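Local structure of xylulose kinase (Bifidobacterium adolescentis ATCC 15703, 3I8B) at residues S334-A339 with P369-E374; I365-Y370 with A382-S387. The protein probably catalyses the ATP-dependent phosphorylation of D-xylulose to D-xylulose 5-phosphate. All blocks are in the same frame, centred on the assembly; numbering follows the deposited sequence.

In the fold
Contacts 1 and 2 lie in the C-terminal domain of the FGGY kinase fold, with centres about 9 Å apart, and share Pro369 and Tyr370, next to strand 366-368. Both are partly buried: contact 1 joins helix 335-344 to the loop after strand 366-368 purely through side chains, whereas contact 2 pairs strands 366-368 and 385-387 through their backbones and buries about twice the area (514 against 245 Å²). Each has an apolar part near helix 396-420 and more exposed residues at its margin. In contact 1 the margin is a loose charge pair; in contact 2 it includes threonines. Packing of Ile336 on Leu367, and of Phe371 on Ala384, joins the two.

Contact 1: residues S334-A339 with P369-E374; sequences SRILDA and PYFDGE
Ile336, near the start of helix 335-344, faces Pro369, next to strand 366-368, their CA atoms 6.7 Å apart, and no hydrogen bond crosses between the two backbones. The loop holds its own shape: Tyr370 is the centre of an inverse gamma turn and opens a type II beta turn that ends at Gly373. At Gly373 the backbone angles would jam a side chain against the preceding carbonyl oxygen, which explains the glycine.

Ile336 CG1 stands beside the backbone N (chi1 -62°) and the chain runs on extended (chi2 178°), which carries CD1 to the proline ring. Ile336 CD1 lies 3.5 Å from Pro369 CG and 3.3 Å from Pro369 CB, the latter tighter than ordinary van der Waals contact; a branched chain and a rigid apolar ring suit this buried place. Further along the helix, Ala339 CB sits over one face of the Phe371 ring, toward its rim. Ala339 CB is 3.8 Å from Phe371 CZ, a CH-pi contact 24° off the ring normal. A bare methyl lets the flat ring come close to the helix. Phe403 of helix 396-420 packs against both Ile336 and Ala339.

At the more exposed margin a long arginine can span to the turn: Arg335 NH2 lies 3.5 Å from Asp372 OD2. Because the oxygen is well out of the guanidinium plane, this salt bridge is attraction of charges without a directed N-H. Glu374 accepts hydrogen bonds from Ile331 N and Asn332 N, before the helix. The whole is helix-to-turn packing within the C-terminal domain of an FGGY carbohydrate kinase, away from the magnesium site.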
loop_
_atom_site.group_PDB
_atom_site.type_symbol
_atom_site.label_atom_id
_atom_site.label_comp_id
_atom_site.label_asym_id
_atom_site.label_seq_id
_atom_site.Cartn_x
_atom_site.Cartn_y
_atom_site.Cartn_z
ATOM N N SER A 334 8.238 14.527 4.181
ATOM C CA SER A 334 9.396 15.051 4.873
ATOM C C SER A 334 10.317 15.834 3.935
ATOM O O SER A 334 11.010 16.757 4.369
ATOM C CB SER A 334 10.165 13.894 5.508
ATOM O OG SER A 334 11.298 14.370 6.184
ATOM N N ARG A 335 10.334 15.468 2.655
ATOM C CA ARG A 335 11.198 16.169 1.707
ATOM C C ARG A 335 10.936 17.681 1.719
ATOM O O ARG A 335 11.843 18.471 1.492
ATOM C CB ARG A 335 11.061 15.597 0.294
ATOM C CG ARG A 335 9.691 15.790 -0.330
ATOM C CD ARG A 335 9.583 14.993 -1.610
ATOM N NE ARG A 335 10.589 15.405 -2.581
ATOM C CZ ARG A 335 10.819 14.776 -3.730
ATOM N NH1 ARG A 335 10.113 13.697 -4.044
ATOM N NH2 ARG A 335 11.743 15.227 -4.570
ATOM N N ILE A 336 9.698 18.074 2.007
ATOM C CA ILE A 336 9.355 19.489 2.152
ATOM C C ILE A 336 10.295 20.170 3.154
ATOM O O ILE A 336 10.713 21.314 2.973
ATOM C CB ILE A 336 7.905 19.659 2.653
ATOM C CG1 ILE A 336 6.914 19.075 1.647
ATOM C CG2 ILE A 336 7.595 21.121 2.932
ATOM C CD1 ILE A 336 5.455 19.168 2.093
ATOM N N LEU A 337 10.621 19.449 4.218
ATOM C CA LEU A 337 11.489 19.968 5.262
ATOM C C LEU A 337 12.937 20.055 4.797
ATOM O O LEU A 337 13.693 20.916 5.258
ATOM C CB LEU A 337 11.376 19.087 6.506
ATOM C CG LEU A 337 10.119 19.328 7.338
ATOM C CD1 LEU A 337 10.478 19.729 8.762
ATOM C CD2 LEU A 337 9.215 20.368 6.680
ATOM N N ASP A 338 13.318 19.166 3.882
ATOM C CA ASP A 338 14.633 19.238 3.254
ATOM C C ASP A 338 14.713 20.497 2.389
ATOM O O ASP A 338 15.690 21.246 2.441
ATOM C CB ASP A 338 14.893 17.987 2.412
ATOM C CG ASP A 338 14.954 16.716 3.260
ATOM O OD1 ASP A 338 15.560 16.763 4.345
ATOM O OD2 ASP A 338 14.397 15.672 2.848
ATOM N N ALA A 339 13.664 20.723 1.602
ATOM C CA ALA A 339 13.545 21.936 0.807
ATOM C C ALA A 339 13.768 23.144 1.700
ATOM O O ALA A 339 14.523 24.054 1.355
ATOM C CB ALA A 339 12.170 22.011 0.163
ATOM N N PRO A 369 3.052 22.824 -1.249
ATOM C CA PRO A 369 4.357 22.188 -1.428
ATOM C C PRO A 369 4.398 21.132 -2.521
ATOM O O PRO A 369 4.914 20.047 -2.257
ATOM C CB PRO A 369 4.583 21.483 -0.082
ATOM C CG PRO A 369 3.257 21.549 0.659
ATOM C CD PRO A 369 2.230 22.089 -0.273
ATOM N N TYR A 370 3.885 21.427 -3.709
ATOM C CA TYR A 370 3.885 20.432 -4.778
ATOM C C TYR A 370 5.234 20.381 -5.503
ATOM O O TYR A 370 5.300 20.420 -6.732
ATOM C CB TYR A 370 2.741 20.677 -5.770
ATOM C CG TYR A 370 1.356 20.666 -5.153
ATOM C CD1 TYR A 370 1.134 20.144 -3.879
ATOM C CD2 TYR A 370 0.263 21.154 -5.857
ATOM C CE1 TYR A 370 -0.139 20.132 -3.316
ATOM C CE2 TYR A 370 -0.998 21.143 -5.309
ATOM C CZ TYR A 370 -1.195 20.634 -4.044
ATOM O OH TYR A 370 -2.459 20.634 -3.520
ATOM N N PHE A 371 6.315 20.289 -4.740
ATOM C CA PHE A 371 7.632 20.145 -5.342
ATOM C C PHE A 371 7.602 18.937 -6.256
ATOM O O PHE A 371 7.333 17.825 -5.801
ATOM C CB PHE A 371 8.697 19.963 -4.266
ATOM C CG PHE A 371 8.820 21.132 -3.343
ATOM C CD1 PHE A 371 9.575 22.237 -3.698
ATOM C CD2 PHE A 371 8.167 21.136 -2.120
ATOM C CE1 PHE A 371 9.688 23.319 -2.852
ATOM C CE2 PHE A 371 8.275 22.219 -1.265
ATOM C CZ PHE A 371 9.032 23.312 -1.631
ATOM N N ASP A 372 7.849 19.152 -7.544
ATOM C CA ASP A 372 7.846 18.048 -8.502
ATOM C C ASP A 372 6.458 17.423 -8.682
ATOM O O ASP A 372 6.337 16.234 -8.968
ATOM C CB ASP A 372 8.857 16.978 -8.067
ATOM C CG ASP A 372 10.248 17.554 -7.832
ATOM O OD1 ASP A 372 10.960 17.815 -8.823
ATOM O OD2 ASP A 372 10.625 17.757 -6.658
ATOM N N GLY A 373 5.413 18.228 -8.512
ATOM C CA GLY A 373 4.047 17.764 -8.691
ATOM C C GLY A 373 3.478 17.080 -7.457
ATOM O O GLY A 373 4.088 17.117 -6.387
ATOM N N GLU A 374 2.298 16.480 -7.598
ATOM C CA GLU A 374 1.710 15.680 -6.518
ATOM C C GLU A 374 0.861 14.531 -7.038
ATOM O O GLU A 374 0.290 14.614 -8.142
ATOM C CB GLU A 374 0.865 16.533 -5.559
ATOM C CG GLU A 374 1.554 16.901 -4.239
ATOM C CD GLU A 374 2.038 15.694 -3.459
ATOM O OE1 GLU A 374 1.562 14.567 -3.741
ATOM O OE2 GLU A 374 2.890 15.875 -2.563
#

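Contact 2: residues I365-Y370 with A382-S387; sequences ITLVPY and ATATFS
The Phe386 ring carries Leu367 CD1 over the centre of one face, 4.0 Å from the ring centroid and 10° off its normal, a well-centred CH-pi contact. In Leu367, chi1 (171°) sets CG anti to the backbone N and chi2 (59°) then turns CD1 over the ring. Leu367 CB also touches the ring, 3.6 Å from Phe386 CE1. Ile365 CG2 comes obliquely to Phe386 CD1, and Phe403 of helix 396-420 meets the ring edge-to-face. The other flat group, the Tyr370 ring, has Val368 CG1 over the centre of one face and Glu374 CB toward the rim of the opposite one. Ala382 CB approaches it obliquely, 4.0 Å from Tyr370 CD2.

An alanine in place of Phe386 would probably leave Leu367 CD1 without its aromatic face and open a gap between Ile365, Leu367 and Phe403.

Leu367 and Phe386 belong to a two-stranded antiparallel hairpin with a long irregular connection, its strand axes 4.8 Å apart. They form its non-hydrogen-bonded pair, flanked by two hydrogen-bonded ones. Thr366 and Ser387 bond to each other twice: Ser387 N reaches Thr366 O at 2.8 Å in the carbonyl plane, whereas Thr366 N lies above the plane of the Ser387 carbonyl, at 3.1 Å from Ser387 O. Val368 and Thr385 are likewise joined by two bonds, Val368 N to Thr385 O being 2.9 Å. Thr366, Val368, Thr385 and Ser387 share the face away from Phe386, where Thr366 and Val368 touch Ala505 of helix 496-506; the beta-branched Thr366, Val368 and Thr385 suit an extended backbone.

At Pro369 the chain bends in an inverse gamma turn, closed by a weak bond from Tyr370 N to Val368 O, which takes the backbone out of register. Ala384 fits beside this bend because its small CB can lie 3.5 Å from Val368 O.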
loop_
_atom_site.group_PDB
_atom_site.type_symbol
_atom_site.label_atom_id
_atom_site.label_comp_id
_atom_site.label_asym_id
_atom_site.label_seq_id
_atom_site.Cartn_x
_atom_site.Cartn_y
_atom_site.Cartn_z
ATOM N N ILE A 365 1.882 33.927 5.063
ATOM C CA ILE A 365 2.552 33.160 4.023
ATOM C C ILE A 365 2.053 31.718 3.981
ATOM O O ILE A 365 2.011 31.025 4.997
ATOM C CB ILE A 365 4.066 33.147 4.223
ATOM C CG1 ILE A 365 4.629 34.571 4.115
ATOM C CG2 ILE A 365 4.728 32.200 3.222
ATOM C CD1 ILE A 365 6.112 34.651 4.441
ATOM N N THR A 366 1.686 31.275 2.788
ATOM C CA THR A 366 1.231 29.910 2.584
ATOM C C THR A 366 2.112 29.211 1.557
ATOM O O THR A 366 2.424 29.771 0.497
ATOM C CB THR A 366 -0.211 29.886 2.079
ATOM O OG1 THR A 366 -1.072 30.450 3.073
ATOM C CG2 THR A 366 -0.647 28.462 1.773
ATOM N N LEU A 367 2.523 27.993 1.887
ATOM C CA LEU A 367 3.226 27.130 0.950
ATOM C C LEU A 367 2.288 26.036 0.472
ATOM O O LEU A 367 1.687 25.344 1.299
ATOM C CB LEU A 367 4.435 26.478 1.631
ATOM C CG LEU A 367 5.118 25.376 0.813
ATOM C CD1 LEU A 367 5.602 25.927 -0.547
ATOM C CD2 LEU A 367 6.269 24.725 1.586
ATOM N N VAL A 368 2.139 25.902 -0.846
ATOM C CA VAL A 368 1.532 24.714 -1.438
ATOM C C VAL A 368 2.683 23.884 -1.978
ATOM O O VAL A 368 3.241 24.190 -3.032
ATOM C CB VAL A 368 0.534 25.045 -2.567
ATOM C CG1 VAL A 368 -0.015 23.754 -3.207
ATOM C CG2 VAL A 368 -0.602 25.901 -2.038
ATOM N N PRO A 369 3.052 22.824 -1.249
ATOM C CA PRO A 369 4.357 22.188 -1.428
ATOM C C PRO A 369 4.398 21.132 -2.521
ATOM O O PRO A 369 4.914 20.047 -2.257
ATOM C CB PRO A 369 4.583 21.483 -0.082
ATOM C CG PRO A 369 3.257 21.549 0.659
ATOM C CD PRO A 369 2.230 22.089 -0.273
ATOM N N TYR A 370 3.885 21.427 -3.709
ATOM C CA TYR A 370 3.885 20.432 -4.778
ATOM C C TYR A 370 5.234 20.381 -5.503
ATOM O O TYR A 370 5.300 20.420 -6.732
ATOM C CB TYR A 370 2.741 20.677 -5.770
ATOM C CG TYR A 370 1.356 20.666 -5.153
ATOM C CD1 TYR A 370 1.134 20.144 -3.879
ATOM C CD2 TYR A 370 0.263 21.154 -5.857
ATOM C CE1 TYR A 370 -0.139 20.132 -3.316
ATOM C CE2 TYR A 370 -0.998 21.143 -5.309
ATOM C CZ TYR A 370 -1.195 20.634 -4.044
ATOM O OH TYR A 370 -2.459 20.634 -3.520
ATOM N N ALA A 382 2.536 19.838 -11.616
ATOM C CA ALA A 382 2.436 20.981 -10.719
ATOM C C ALA A 382 3.788 21.302 -10.114
ATOM O O ALA A 382 4.711 20.485 -10.120
ATOM C CB ALA A 382 1.413 20.712 -9.620
ATOM N N THR A 383 3.897 22.504 -9.578
ATOM C CA THR A 383 5.120 22.947 -8.958
ATOM C C THR A 383 4.757 23.622 -7.631
ATOM O O THR A 383 3.611 24.018 -7.439
ATOM C CB THR A 383 5.845 23.929 -9.908
ATOM O OG1 THR A 383 7.212 24.065 -9.507
ATOM C CG2 THR A 383 5.149 25.284 -9.914
ATOM N N ALA A 384 5.714 23.754 -6.714
ATOM C CA ALA A 384 5.416 24.355 -5.414
ATOM C C ALA A 384 5.322 25.879 -5.473
ATOM O O ALA A 384 6.003 26.527 -6.286
ATOM C CB ALA A 384 6.437 23.909 -4.361
ATOM N N THR A 385 4.499 26.443 -4.587
ATOM C CA THR A 385 4.176 27.871 -4.618
ATOM C C THR A 385 4.089 28.526 -3.234
ATOM O O THR A 385 3.274 28.124 -2.415
ATOM C CB THR A 385 2.816 28.081 -5.285
ATOM O OG1 THR A 385 2.874 27.651 -6.649
ATOM C CG2 THR A 385 2.408 29.551 -5.229
ATOM N N PHE A 386 4.916 29.546 -2.990
ATOM C CA PHE A 386 4.762 30.417 -1.821
ATOM C C PHE A 386 3.879 31.601 -2.188
ATOM O O PHE A 386 4.158 32.295 -3.167
ATOM C CB PHE A 386 6.113 30.977 -1.369
ATOM C CG PHE A 386 6.874 30.080 -0.422
ATOM C CD1 PHE A 386 6.348 29.746 0.816
ATOM C CD2 PHE A 386 8.130 29.603 -0.764
ATOM C CE1 PHE A 386 7.061 28.930 1.700
ATOM C CE2 PHE A 386 8.852 28.786 0.101
ATOM C CZ PHE A 386 8.320 28.451 1.340
ATOM N N SER A 387 2.843 31.853 -1.393
ATOM C CA SER A 387 1.962 32.990 -1.638
ATOM C C SER A 387 1.746 33.827 -0.369
ATOM O O SER A 387 2.216 33.467 0.704
ATOM C CB SER A 387 0.617 32.522 -2.208
ATOM O OG SER A 387 -0.105 31.757 -1.258
#